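Side-chain contacts in 2-dehydropantoate 2-reductase (Enterococcus faecium, PDB 3WFI), which acts as a D-mandelate dehydrogenase that uses NADH as coenzyme and belongs to the ketopantoate reductase family: residues Asp264-His269 and His303-Ser308; Tyr276-Ile281 and Asp296-Leu301; Glu25-Asp30 and Gln91-Lys96; Thr98-Leu103 and Asp111-Phe116. One frame throughout, in Å; residues are numbered along the deposited sequence.

Contacts 1 and 2 join helices of the C-terminal part. Both use helix 293-308, and both touch the second subunit. Contacts 3 and 4 lie in the N-terminal Rossmann part, about 12 Å apart between centres, and reach the same sheet. Contact 1 is the partly buried one. There, leucine and isoleucine methyls rest on the carbon chains of charged residues whose polar ends have other partners. Contact 2 is buried, small and close, with a threonine hydroxyl at its middle. Contacts 3 and 4 are buried and purely apolar. Contacts 2 and 4 touch where Y276 CE1 lies 4.1 Å from I112 CD1, one of the places where the halves of the enzyme meet.

Contact 1: Asp264-His269 and His303-Ser308; sequences DLIKNH and HAKEDS
This helix pair belongs to the helical C-terminal part of the ketopantoate reductase fold, where L265 of helix 260-267 packs on E306 of helix 293-308. Both methyls of L265 rest on E306 CG. L265 CD1 is 3.7 Å from E306 CG, and L265 CD2 is 3.8 Å from the same carbon. The two side chains cross at about a right angle. L265 CD2 also meets K305 CG at 3.9 Å. K305 starts with CG opposite the backbone N (chi1 -174°) and then bends at chi2. This carries its chain past I266, where K305 CE comes 4.2 Å from I266 CD1.

The side chains meet through carbon atoms. The polar ends have their own partners, away from L265 and I266. H303 ND1 donates to E306 OE1 at 2.7 Å, nearly straight at 167°. The acceptor lies in the plane of the imidazole, but the donor stands above the carboxylate plane. E306 OE2 bonds T272 OG1, so both carboxylate oxygens are engaged, which should restrain its rotation. K305 NZ bonds L201 O of the second subunit. Helix 194-201 of the same chain touches both L265, through T199, and K305, through I200, while helix 293-308 also borders the second subunit.

Contact 2: Tyr276-Ile281 and Asp296-Leu301; sequences YINGAI and DFLTEL
T299 and N278 meet where helix 278-288 begins, in the helical C-terminal part of the ketopantoate reductase fold. I277 is the N-cap residue just before that helix. The partner is helix 293-308.

The tight part is the middle. The CA atoms of G279 and T299 are 6.2 Å apart, the closest CA pair across the two segments. T299 OG1 sits 3.4 Å from N278 CB. This oxygen lies opposite the carbonyl carbon (chi1 -62°) and bonds C295 O of its own helix. The hydroxyl is therefore satisfied within its helix, and it meets the other helix by packing. L298 adds an apolar flank. Its CD2 methyl lies against the end of the N278 side chain, which slants past it. I221 of helix 214-231 touches both residues.

The other side is looser. D296 is partly exposed, and D296 OD1 stays 5.8 Å from N278 O. It bonds T292 OG1 and also S282 OG of helix 278-288, so this bond links the two helices. E300 is also partly exposed and pairs with K216 of the second subunit. At the centre, T299 OG1 lies 4.0 Å from G279 CA and 3.5 Å from G279 N.

Contact 3: Glu25-Asp30 and Gln91-Lys96; sequences EVLLID and QSLIKK
L93 has CG opposite its carbonyl carbon (chi1 -52°) and continues in an extended line, so its methyl fork reaches straight for strand 25-30. I29 does the same from the other side. Its CG1 also lies opposite the carbonyl carbon, and chi2 at 165° stretches CD1 outward. The two chains therefore meet tip to tip. L27 has CG opposite the backbone N instead, and its chain crosses that of L93 at about a right angle.

One methyl does all the work on the L93 side. L93 CD1 is 3.9 Å from I29 CD1 and also 3.9 Å from L27 CD2. L27 and I29 are two apart on the strand, so both point to the same face of the sheet, and the L93 methyl reaches both. The backbones stay well separated, with the CA atoms of L27 and L93 10.5 Å apart. The contact is small, buried and wholly apolar.

V60 of strand 59-61 packs on both L27 and I29. L93 sits in a short 3-10 turn after helix 80-90, and I94 N bonds Q91 O at 3.2 Å. Strand 25-30 is the second strand of the Rossmann sheet. It ends at D30, which binds NAD(+). D30 OD1 accepts a bond from A8 N. An acidic residue at this end of the second strand is the classic mark of NAD-binding Rossmann folds.

Contact 4: Thr98-Leu103 and Asp111-Phe116; sequences TEVLCL and DIIEKF
V100 and I113 face each other at the middle of this contact, between strand 98-102 and the short helix 109-113. Their side chains cross obliquely. The I113 CG2 branch sits over the whole fork of V100. I113 CG2 is 3.9 Å from V100 CG1, 4.1 Å from V100 CB and 4.2 Å from V100 CG2. One methyl thus rests on the branch point of the valine and both of its arms.

The other branch of I113 runs a different way. Its CG1 lies opposite the carbonyl carbon, and chi2 at 164° extends the chain. This brings I113 CD1 to C102 CB, at 4.2 Å. I113 therefore spans two residues of the strand, with one branch on each. V100 and C102 are two apart and point to the same side of the sheet, while L101 between them points to the other side and touches Y123.

Around and after I113 the chain makes short turns. K115 N bonds I112 O at 3.1 Å, and F116 N bonds I113 O at 2.8 Å. The F116 ring turns away from the strand and packs on L87 and Q88 of helix 80-90.

These elements form the beta-alpha-beta unit of strand 98-102, helix 109-113 and strand 122-127. L76 of strand 71-76 touches both V100 and I113, and I122 of strand 122-127 touches I113. I113 is thus set over three neighbouring strands. D111 forms a salt bridge to K284 of helix 278-288, which ties this helix to the C-terminal part.

Contact 1: Asp264-His269 and His303-Ser308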
loop_
_atom_site.group_PDB
_atom_site.type_symbol
_atom_site.label_atom_id
_atom_site.label_comp_id
_atom_site.label_asym_id
_atom_site.label_seq_id
_atom_site.Cartn_x
_atom_site.Cartn_y
_atom_site.Cartn_z
ATOM N N ASP B 264 -7.665 12.492 11.639
ATOM C CA ASP B 264 -8.566 11.496 12.219
ATOM C C ASP B 264 -7.799 10.353 12.888
ATOM O O ASP B 264 -8.009 10.045 14.058
ATOM C CB ASP B 264 -9.488 10.903 11.152
ATOM C CG ASP B 264 -10.563 11.879 10.676
ATOM O OD1 ASP B 264 -10.797 12.918 11.349
ATOM O OD2 ASP B 264 -11.198 11.572 9.632
ATOM N N LEU B 265 -6.885 9.741 12.152
ATOM C CA LEU B 265 -6.249 8.520 12.620
ATOM C C LEU B 265 -5.046 8.779 13.521
ATOM O O LEU B 265 -5.020 8.329 14.659
ATOM C CB LEU B 265 -5.821 7.645 11.438
ATOM C CG LEU B 265 -5.216 6.277 11.796
ATOM C CD1 LEU B 265 -6.070 5.542 12.809
ATOM C CD2 LEU B 265 -5.035 5.432 10.541
ATOM N N ILE B 266 -4.057 9.487 12.995
ATOM C CA ILE B 266 -2.764 9.623 13.668
ATOM C C ILE B 266 -2.886 10.515 14.904
ATOM O O ILE B 266 -2.326 10.196 15.958
ATOM C CB ILE B 266 -1.688 10.185 12.727
ATOM C CG1 ILE B 266 -1.561 9.329 11.458
ATOM C CG2 ILE B 266 -0.343 10.303 13.446
ATOM C CD1 ILE B 266 -1.292 7.861 11.696
ATOM N N LYS B 267 -3.650 11.601 14.783
ATOM C CA LYS B 267 -3.836 12.551 15.887
ATOM C C LYS B 267 -4.988 12.199 16.821
ATOM O O LYS B 267 -4.813 12.174 18.043
ATOM C CB LYS B 267 -4.088 13.962 15.352
ATOM C CG LYS B 267 -2.915 14.622 14.669
ATOM C CD LYS B 267 -3.150 16.141 14.621
ATOM C CE LYS B 267 -3.638 16.762 15.941
ATOM N NZ LYS B 267 -3.730 18.252 15.898
ATOM N N ASN B 268 -6.174 11.986 16.259
ATOM C CA ASN B 268 -7.384 11.805 17.068
ATOM C C ASN B 268 -7.682 10.341 17.417
ATOM O O ASN B 268 -8.628 10.064 18.164
ATOM C CB ASN B 268 -8.592 12.417 16.357
ATOM C CG ASN B 268 -8.449 13.912 16.133
ATOM O OD1 ASN B 268 -7.437 14.507 16.461
ATOM N ND2 ASN B 268 -9.478 14.521 15.568
ATOM N N HIS B 269 -6.889 9.419 16.869
ATOM C CA HIS B 269 -7.092 7.972 17.056
ATOM C C HIS B 269 -8.544 7.584 16.809
ATOM O O HIS B 269 -9.182 6.910 17.617
ATOM C CB HIS B 269 -6.572 7.480 18.414
ATOM C CG HIS B 269 -5.078 7.421 18.499
ATOM N ND1 HIS B 269 -4.396 7.584 19.684
ATOM C CD2 HIS B 269 -4.137 7.211 17.549
ATOM C CE1 HIS B 269 -3.097 7.475 19.461
ATOM N NE2 HIS B 269 -2.913 7.251 18.173
ATOM N N HIS B 303 -6.666 0.518 6.892
ATOM C CA HIS B 303 -7.307 -0.311 7.915
ATOM C C HIS B 303 -6.299 -1.019 8.814
ATOM O O HIS B 303 -6.497 -1.099 10.033
ATOM C CB HIS B 303 -8.279 -1.314 7.269
ATOM C CG HIS B 303 -9.566 -0.712 6.819
ATOM N ND1 HIS B 303 -10.277 0.212 7.566
ATOM C CD2 HIS B 303 -10.286 -0.913 5.692
ATOM C CE1 HIS B 303 -11.366 0.554 6.908
ATOM N NE2 HIS B 303 -11.395 -0.115 5.772
ATOM N N ALA B 304 -5.234 -1.559 8.218
ATOM C CA ALA B 304 -4.172 -2.190 8.992
ATOM C C ALA B 304 -3.514 -1.190 9.958
ATOM O O ALA B 304 -3.159 -1.548 11.091
ATOM C CB ALA B 304 -3.126 -2.807 8.074
ATOM N N LYS B 305 -3.371 0.057 9.513
ATOM C CA LYS B 305 -2.749 1.089 10.351
ATOM C C LYS B 305 -3.686 1.450 11.515
ATOM O O LYS B 305 -3.236 1.568 12.656
ATOM C CB LYS B 305 -2.425 2.336 9.534
ATOM C CG LYS B 305 -1.649 3.424 10.296
ATOM C CD LYS B 305 -0.233 2.996 10.655
ATOM C CE LYS B 305 0.537 4.133 11.316
ATOM N NZ LYS B 305 1.946 3.764 11.575
ATOM N N GLU B 306 -4.976 1.598 11.213
ATOM C CA GLU B 306 -6.021 1.733 12.244
ATOM C C GLU B 306 -5.881 0.614 13.278
ATOM O O GLU B 306 -5.795 0.862 14.475
ATOM C CB GLU B 306 -7.430 1.691 11.624
ATOM C CG GLU B 306 -7.822 2.915 10.807
ATOM C CD GLU B 306 -9.086 2.696 9.989
ATOM O OE1 GLU B 306 -9.492 1.527 9.827
ATOM O OE2 GLU B 306 -9.685 3.695 9.531
ATOM N N ASP B 307 -5.843 -0.619 12.796
ATOM C CA ASP B 307 -5.764 -1.776 13.664
ATOM C C ASP B 307 -4.503 -1.732 14.528
ATOM O O ASP B 307 -4.568 -1.991 15.717
ATOM C CB ASP B 307 -5.807 -3.070 12.855
ATOM C CG ASP B 307 -7.146 -3.282 12.142
ATOM O OD1 ASP B 307 -8.160 -2.683 12.547
ATOM O OD2 ASP B 307 -7.194 -4.092 11.192
ATOM N N SER B 308 -3.376 -1.371 13.927
ATOM C CA SER B 308 -2.106 -1.333 14.642
ATOM C C SER B 308 -2.083 -0.285 15.758
ATOM O O SER B 308 -1.309 -0.417 16.705
ATOM C CB SER B 308 -0.939 -1.096 13.672
ATOM O OG SER B 308 -0.813 0.263 13.299
#

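Contact 2: Tyr276-Ile281 and Asp296-Leu301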
loop_
_atom_site.group_PDB
_atom_site.type_symbol
_atom_site.label_atom_id
_atom_site.label_comp_id
_atom_site.label_asym_id
_atom_site.label_seq_id
_atom_site.Cartn_x
_atom_site.Cartn_y
_atom_site.Cartn_z
ATOM N N TYR B 276 -15.314 5.111 2.314
ATOM C CA TYR B 276 -16.188 5.996 1.552
ATOM C C TYR B 276 -15.427 6.833 0.544
ATOM O O TYR B 276 -16.028 7.627 -0.186
ATOM C CB TYR B 276 -16.990 6.884 2.510
ATOM C CG TYR B 276 -17.774 6.005 3.432
ATOM C CD1 TYR B 276 -18.997 5.490 3.043
ATOM C CD2 TYR B 276 -17.241 5.591 4.645
ATOM C CE1 TYR B 276 -19.702 4.632 3.866
ATOM C CE2 TYR B 276 -17.935 4.726 5.478
ATOM C CZ TYR B 276 -19.164 4.247 5.076
ATOM O OH TYR B 276 -19.866 3.385 5.895
ATOM N N ILE B 277 -14.113 6.618 0.457
ATOM C CA ILE B 277 -13.299 7.289 -0.539
ATOM C C ILE B 277 -12.717 6.233 -1.481
ATOM O O ILE B 277 -13.366 5.854 -2.454
ATOM C CB ILE B 277 -12.235 8.200 0.118
ATOM C CG1 ILE B 277 -12.899 9.111 1.142
ATOM C CG2 ILE B 277 -11.515 9.029 -0.937
ATOM C CD1 ILE B 277 -11.929 9.798 2.099
ATOM N N ASN B 278 -11.533 5.701 -1.183
ATOM C CA ASN B 278 -10.964 4.664 -2.042
ATOM C C ASN B 278 -11.842 3.407 -2.068
ATOM O O ASN B 278 -11.915 2.721 -3.081
ATOM C CB ASN B 278 -9.524 4.346 -1.623
ATOM C CG ASN B 278 -8.610 5.545 -1.777
ATOM O OD1 ASN B 278 -7.933 5.691 -2.795
ATOM N ND2 ASN B 278 -8.631 6.448 -0.795
ATOM N N GLY B 279 -12.475 3.094 -0.936
ATOM C CA GLY B 279 -13.349 1.919 -0.822
ATOM C C GLY B 279 -14.535 1.983 -1.756
ATOM O O GLY B 279 -14.982 0.963 -2.284
ATOM N N ALA B 280 -15.043 3.195 -1.971
ATOM C CA ALA B 280 -16.193 3.399 -2.850
ATOM C C ALA B 280 -15.794 3.085 -4.276
ATOM O O ALA B 280 -16.549 2.464 -5.020
ATOM C CB ALA B 280 -16.702 4.839 -2.717
ATOM N N ILE B 281 -14.577 3.490 -4.647
ATOM C CA ILE B 281 -14.031 3.167 -5.968
ATOM C C ILE B 281 -13.779 1.655 -6.103
ATOM O O ILE B 281 -14.061 1.072 -7.163
ATOM C CB ILE B 281 -12.756 3.989 -6.257
ATOM C CG1 ILE B 281 -13.082 5.492 -6.288
ATOM C CG2 ILE B 281 -12.086 3.551 -7.553
ATOM C CD1 ILE B 281 -14.235 5.874 -7.192
ATOM N N ASP B 296 -7.821 -0.662 -3.638
ATOM C CA ASP B 296 -7.939 -1.854 -2.763
ATOM C C ASP B 296 -6.821 -1.862 -1.697
ATOM O O ASP B 296 -7.076 -1.981 -0.498
ATOM C CB ASP B 296 -7.849 -3.139 -3.581
ATOM C CG ASP B 296 -9.006 -3.315 -4.585
ATOM O OD1 ASP B 296 -9.951 -2.482 -4.648
ATOM O OD2 ASP B 296 -8.938 -4.297 -5.357
ATOM N N PHE B 297 -5.586 -1.739 -2.162
ATOM C CA PHE B 297 -4.383 -1.838 -1.303
ATOM C C PHE B 297 -4.292 -0.680 -0.307
ATOM O O PHE B 297 -4.009 -0.895 0.873
ATOM C CB PHE B 297 -3.133 -1.885 -2.187
ATOM C CG PHE B 297 -1.889 -2.439 -1.523
ATOM C CD1 PHE B 297 -0.688 -2.409 -2.215
ATOM C CD2 PHE B 297 -1.902 -3.026 -0.256
ATOM C CE1 PHE B 297 0.469 -2.910 -1.663
ATOM C CE2 PHE B 297 -0.740 -3.523 0.301
ATOM C CZ PHE B 297 0.450 -3.467 -0.397
ATOM N N LEU B 298 -4.539 0.536 -0.774
ATOM C CA LEU B 298 -4.495 1.698 0.095
ATOM C C LEU B 298 -5.552 1.567 1.198
ATOM O O LEU B 298 -5.292 1.886 2.355
ATOM C CB LEU B 298 -4.690 2.996 -0.698
ATOM C CG LEU B 298 -4.426 4.294 0.073
ATOM C CD1 LEU B 298 -3.092 4.259 0.806
ATOM C CD2 LEU B 298 -4.470 5.493 -0.857
ATOM N N THR B 299 -6.745 1.091 0.825
ATOM C CA THR B 299 -7.797 0.876 1.795
ATOM C C THR B 299 -7.366 -0.171 2.818
ATOM O O THR B 299 -7.503 0.022 4.032
ATOM C CB THR B 299 -9.106 0.463 1.093
ATOM O OG1 THR B 299 -9.522 1.529 0.225
ATOM C CG2 THR B 299 -10.201 0.176 2.094
ATOM N N GLU B 300 -6.835 -1.282 2.323
ATOM C CA GLU B 300 -6.340 -2.338 3.193
ATOM C C GLU B 300 -5.233 -1.818 4.135
ATOM O O GLU B 300 -5.209 -2.165 5.317
ATOM C CB GLU B 300 -5.840 -3.500 2.343
ATOM C CG GLU B 300 -6.980 -4.306 1.726
ATOM C CD GLU B 300 -6.612 -4.946 0.416
ATOM O OE1 GLU B 300 -5.399 -5.029 0.100
ATOM O OE2 GLU B 300 -7.544 -5.346 -0.307
ATOM N N LEU B 301 -4.324 -0.997 3.606
ATOM C CA LEU B 301 -3.230 -0.467 4.415
ATOM C C LEU B 301 -3.707 0.491 5.508
ATOM O O LEU B 301 -3.230 0.423 6.658
ATOM C CB LEU B 301 -2.211 0.246 3.532
ATOM C CG LEU B 301 -1.323 -0.665 2.705
ATOM C CD1 LEU B 301 -0.636 0.135 1.597
ATOM C CD2 LEU B 301 -0.312 -1.365 3.599
#

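Contact 3: Glu25-Asp30 and Gln91-Lys96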
loop_
_atom_site.group_PDB
_atom_site.type_symbol
_atom_site.label_atom_id
_atom_site.label_comp_id
_atom_site.label_asym_id
_atom_site.label_seq_id
_atom_site.Cartn_x
_atom_site.Cartn_y
_atom_site.Cartn_z
ATOM N N GLU B 25 -44.025 21.832 4.177
ATOM C CA GLU B 25 -44.215 20.981 5.332
ATOM C C GLU B 25 -42.896 20.251 5.556
ATOM O O GLU B 25 -42.471 19.472 4.710
ATOM C CB GLU B 25 -45.374 20.012 5.073
ATOM C CG GLU B 25 -45.640 18.983 6.156
ATOM C CD GLU B 25 -47.015 18.346 6.015
ATOM O OE1 GLU B 25 -47.559 17.864 7.034
ATOM O OE2 GLU B 25 -47.561 18.331 4.883
ATOM N N VAL B 26 -42.238 20.546 6.674
ATOM C CA VAL B 26 -40.902 20.036 6.960
ATOM C C VAL B 26 -40.887 19.136 8.194
ATOM O O VAL B 26 -41.525 19.422 9.208
ATOM C CB VAL B 26 -39.907 21.193 7.189
ATOM C CG1 VAL B 26 -38.532 20.648 7.522
ATOM C CG2 VAL B 26 -39.844 22.098 5.962
ATOM N N LEU B 27 -40.170 18.029 8.083
ATOM C CA LEU B 27 -39.874 17.163 9.216
ATOM C C LEU B 27 -38.360 17.100 9.401
ATOM O O LEU B 27 -37.623 16.732 8.475
ATOM C CB LEU B 27 -40.428 15.751 8.972
ATOM C CG LEU B 27 -40.089 14.689 10.024
ATOM C CD1 LEU B 27 -40.799 14.966 11.344
ATOM C CD2 LEU B 27 -40.426 13.296 9.503
ATOM N N LEU B 28 -37.903 17.472 10.594
ATOM C CA LEU B 28 -36.502 17.336 10.953
ATOM C C LEU B 28 -36.277 15.939 11.530
ATOM O O LEU B 28 -37.106 15.414 12.260
ATOM C CB LEU B 28 -36.093 18.385 11.979
ATOM C CG LEU B 28 -36.283 19.857 11.570
ATOM C CD1 LEU B 28 -35.820 20.763 12.690
ATOM C CD2 LEU B 28 -35.553 20.209 10.277
ATOM N N ILE B 29 -35.156 15.335 11.168
ATOM C CA ILE B 29 -34.778 14.020 11.681
ATOM C C ILE B 29 -33.331 14.094 12.145
ATOM O O ILE B 29 -32.453 14.526 11.400
ATOM C CB ILE B 29 -34.923 12.919 10.610
ATOM C CG1 ILE B 29 -36.321 12.943 10.007
ATOM C CG2 ILE B 29 -34.659 11.539 11.218
ATOM C CD1 ILE B 29 -36.453 12.159 8.717
ATOM N N ASP B 30 -33.090 13.689 13.389
ATOM C CA ASP B 30 -31.760 13.804 13.985
ATOM C C ASP B 30 -31.515 12.725 15.040
ATOM O O ASP B 30 -32.459 12.196 15.641
ATOM C CB ASP B 30 -31.594 15.179 14.609
ATOM C CG ASP B 30 -30.141 15.566 14.771
ATOM O OD1 ASP B 30 -29.547 16.064 13.796
ATOM O OD2 ASP B 30 -29.600 15.376 15.881
ATOM N N GLN B 91 -36.556 4.770 6.178
ATOM C CA GLN B 91 -37.049 4.236 4.901
ATOM C C GLN B 91 -38.561 4.145 4.795
ATOM O O GLN B 91 -39.092 4.124 3.689
ATOM C CB GLN B 91 -36.435 2.860 4.588
ATOM C CG GLN B 91 -36.774 1.774 5.593
ATOM C CD GLN B 91 -35.967 0.516 5.362
ATOM O OE1 GLN B 91 -35.162 0.108 6.207
ATOM N NE2 GLN B 91 -36.159 -0.091 4.208
ATOM N N SER B 92 -39.260 4.113 5.931
ATOM C CA SER B 92 -40.727 4.126 5.921
ATOM C C SER B 92 -41.345 5.432 5.364
ATOM O O SER B 92 -42.523 5.466 5.041
ATOM C CB SER B 92 -41.281 3.853 7.328
ATOM O OG SER B 92 -41.081 4.971 8.185
ATOM N N LEU B 93 -40.558 6.498 5.246
ATOM C CA LEU B 93 -41.052 7.774 4.716
ATOM C C LEU B 93 -40.944 7.849 3.202
ATOM O O LEU B 93 -41.393 8.822 2.600
ATOM C CB LEU B 93 -40.276 8.948 5.304
ATOM C CG LEU B 93 -40.227 8.906 6.843
ATOM C CD1 LEU B 93 -39.499 10.111 7.418
ATOM C CD2 LEU B 93 -41.615 8.773 7.448
ATOM N N ILE B 94 -40.307 6.846 2.611
ATOM C CA ILE B 94 -40.042 6.831 1.187
ATOM C C ILE B 94 -41.225 6.216 0.434
ATOM O O ILE B 94 -41.572 5.060 0.639
ATOM C CB ILE B 94 -38.756 6.039 0.872
ATOM C CG1 ILE B 94 -37.561 6.679 1.590
ATOM C CG2 ILE B 94 -38.511 5.961 -0.633
ATOM C CD1 ILE B 94 -36.264 5.910 1.452
ATOM N N LYS B 95 -41.843 7.015 -0.430
ATOM C CA LYS B 95 -42.842 6.512 -1.364
ATOM C C LYS B 95 -42.196 6.377 -2.736
ATOM O O LYS B 95 -41.015 6.692 -2.907
ATOM C CB LYS B 95 -44.096 7.390 -1.382
ATOM C CG LYS B 95 -43.875 8.881 -1.522
ATOM C CD LYS B 95 -45.170 9.650 -1.412
ATOM C CE LYS B 95 -44.964 11.111 -1.763
ATOM N NZ LYS B 95 -46.132 11.944 -1.359
ATOM N N LYS B 96 -42.960 5.881 -3.705
ATOM C CA LYS B 96 -42.414 5.533 -5.009
ATOM C C LYS B 96 -41.710 6.718 -5.674
ATOM O O LYS B 96 -40.652 6.548 -6.267
ATOM C CB LYS B 96 -43.533 4.992 -5.914
ATOM C CG LYS B 96 -43.044 4.400 -7.226
ATOM C CD LYS B 96 -44.135 3.613 -7.949
ATOM C CE LYS B 96 -45.360 4.466 -8.274
ATOM N NZ LYS B 96 -45.028 5.685 -9.074
#

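Contact 4: Thr98-Leu103 and Asp111-Phe116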
loop_
_atom_site.group_PDB
_atom_site.type_symbol
_atom_site.label_atom_id
_atom_site.label_comp_id
_atom_site.label_asym_id
_atom_site.label_seq_id
_atom_site.Cartn_x
_atom_site.Cartn_y
_atom_site.Cartn_z
ATOM N N THR B 98 -40.530 9.549 -4.183
ATOM C CA THR B 98 -39.726 10.366 -3.283
ATOM C C THR B 98 -38.372 10.652 -3.912
ATOM O O THR B 98 -37.688 9.738 -4.394
ATOM C CB THR B 98 -39.522 9.689 -1.923
ATOM O OG1 THR B 98 -40.782 9.595 -1.247
ATOM C CG2 THR B 98 -38.538 10.483 -1.064
ATOM N N GLU B 99 -37.998 11.926 -3.912
ATOM C CA GLU B 99 -36.708 12.338 -4.441
ATOM C C GLU B 99 -35.743 12.522 -3.284
ATOM O O GLU B 99 -36.163 12.859 -2.164
ATOM C CB GLU B 99 -36.852 13.624 -5.264
ATOM C CG GLU B 99 -37.755 13.423 -6.462
ATOM C CD GLU B 99 -37.762 14.588 -7.418
ATOM O OE1 GLU B 99 -37.877 15.746 -6.989
ATOM O OE2 GLU B 99 -37.678 14.329 -8.633
ATOM N N VAL B 100 -34.464 12.287 -3.555
ATOM C CA VAL B 100 -33.422 12.447 -2.555
ATOM C C VAL B 100 -32.370 13.418 -3.073
ATOM O O VAL B 100 -31.802 13.214 -4.145
ATOM C CB VAL B 100 -32.719 11.112 -2.233
ATOM C CG1 VAL B 100 -31.608 11.321 -1.206
ATOM C CG2 VAL B 100 -33.711 10.071 -1.727
ATOM N N LEU B 101 -32.108 14.463 -2.299
ATOM C CA LEU B 101 -31.065 15.431 -2.621
ATOM C C LEU B 101 -29.951 15.278 -1.612
ATOM O O LEU B 101 -30.157 15.495 -0.413
ATOM C CB LEU B 101 -31.617 16.864 -2.582
ATOM C CG LEU B 101 -30.584 17.989 -2.701
ATOM C CD1 LEU B 101 -29.794 17.897 -3.997
ATOM C CD2 LEU B 101 -31.273 19.341 -2.585
ATOM N N CYS B 102 -28.782 14.872 -2.097
ATOM C CA CYS B 102 -27.624 14.725 -1.251
ATOM C C CYS B 102 -26.781 15.995 -1.275
ATOM O O CYS B 102 -26.406 16.485 -2.339
ATOM C CB CYS B 102 -26.768 13.540 -1.700
ATOM S SG CYS B 102 -25.404 13.288 -0.548
ATOM N N LEU B 103 -26.521 16.538 -0.096
ATOM C CA LEU B 103 -25.606 17.665 0.048
ATOM C C LEU B 103 -24.336 17.224 0.780
ATOM O O LEU B 103 -23.570 18.054 1.268
ATOM C CB LEU B 103 -26.299 18.834 0.752
ATOM C CG LEU B 103 -27.120 19.822 -0.064
ATOM C CD1 LEU B 103 -27.487 19.296 -1.434
ATOM C CD2 LEU B 103 -28.347 20.286 0.696
ATOM N N ASP B 111 -24.634 4.997 -4.410
ATOM C CA ASP B 111 -24.782 3.533 -4.382
ATOM C C ASP B 111 -25.504 3.064 -3.110
ATOM O O ASP B 111 -26.270 2.121 -3.149
ATOM C CB ASP B 111 -23.425 2.848 -4.539
ATOM C CG ASP B 111 -22.724 3.256 -5.836
ATOM O OD1 ASP B 111 -23.414 3.670 -6.800
ATOM O OD2 ASP B 111 -21.484 3.210 -5.882
ATOM N N ILE B 112 -25.254 3.721 -1.987
ATOM C CA ILE B 112 -26.028 3.468 -0.759
ATOM C C ILE B 112 -27.473 3.939 -0.960
ATOM O O ILE B 112 -28.414 3.181 -0.744
ATOM C CB ILE B 112 -25.395 4.188 0.448
ATOM C CG1 ILE B 112 -24.004 3.610 0.746
ATOM C CG2 ILE B 112 -26.272 4.054 1.675
ATOM C CD1 ILE B 112 -23.107 4.520 1.565
ATOM N N ILE B 113 -27.640 5.175 -1.429
ATOM C CA ILE B 113 -28.972 5.764 -1.617
ATOM C C ILE B 113 -29.822 4.926 -2.593
ATOM O O ILE B 113 -31.021 4.702 -2.359
ATOM C CB ILE B 113 -28.877 7.230 -2.099
ATOM C CG1 ILE B 113 -28.136 8.091 -1.059
ATOM C CG2 ILE B 113 -30.267 7.805 -2.343
ATOM C CD1 ILE B 113 -27.648 9.417 -1.575
ATOM N N GLU B 114 -29.191 4.430 -3.659
ATOM C CA GLU B 114 -29.872 3.582 -4.657
ATOM C C GLU B 114 -30.567 2.346 -4.080
ATOM O O GLU B 114 -31.512 1.822 -4.676
ATOM C CB GLU B 114 -28.892 3.135 -5.750
ATOM C CG GLU B 114 -29.575 2.489 -6.947
ATOM C CD GLU B 114 -28.596 2.061 -8.021
ATOM O OE1 GLU B 114 -27.506 1.573 -7.667
ATOM O OE2 GLU B 114 -28.928 2.218 -9.217
ATOM N N LYS B 115 -30.103 1.869 -2.934
ATOM C CA LYS B 115 -30.758 0.740 -2.265
ATOM C C LYS B 115 -32.178 1.089 -1.821
ATOM O O LYS B 115 -32.995 0.186 -1.593
ATOM C CB LYS B 115 -29.923 0.266 -1.065
ATOM C CG LYS B 115 -28.604 -0.381 -1.473
ATOM C CD LYS B 115 -27.579 -0.498 -0.345
ATOM C CE LYS B 115 -26.228 -1.014 -0.845
ATOM N NZ LYS B 115 -25.184 -1.001 0.223
ATOM N N PHE B 116 -32.471 2.391 -1.725
ATOM C CA PHE B 116 -33.731 2.896 -1.144
ATOM C C PHE B 116 -34.618 3.649 -2.122
ATOM O O PHE B 116 -35.833 3.657 -1.963
ATOM C CB PHE B 116 -33.411 3.805 0.053
ATOM C CG PHE B 116 -32.637 3.111 1.134
ATOM C CD1 PHE B 116 -33.288 2.509 2.193
ATOM C CD2 PHE B 116 -31.254 3.044 1.079
ATOM C CE1 PHE B 116 -32.570 1.864 3.197
ATOM C CE2 PHE B 116 -30.529 2.402 2.076
ATOM C CZ PHE B 116 -31.192 1.804 3.133
#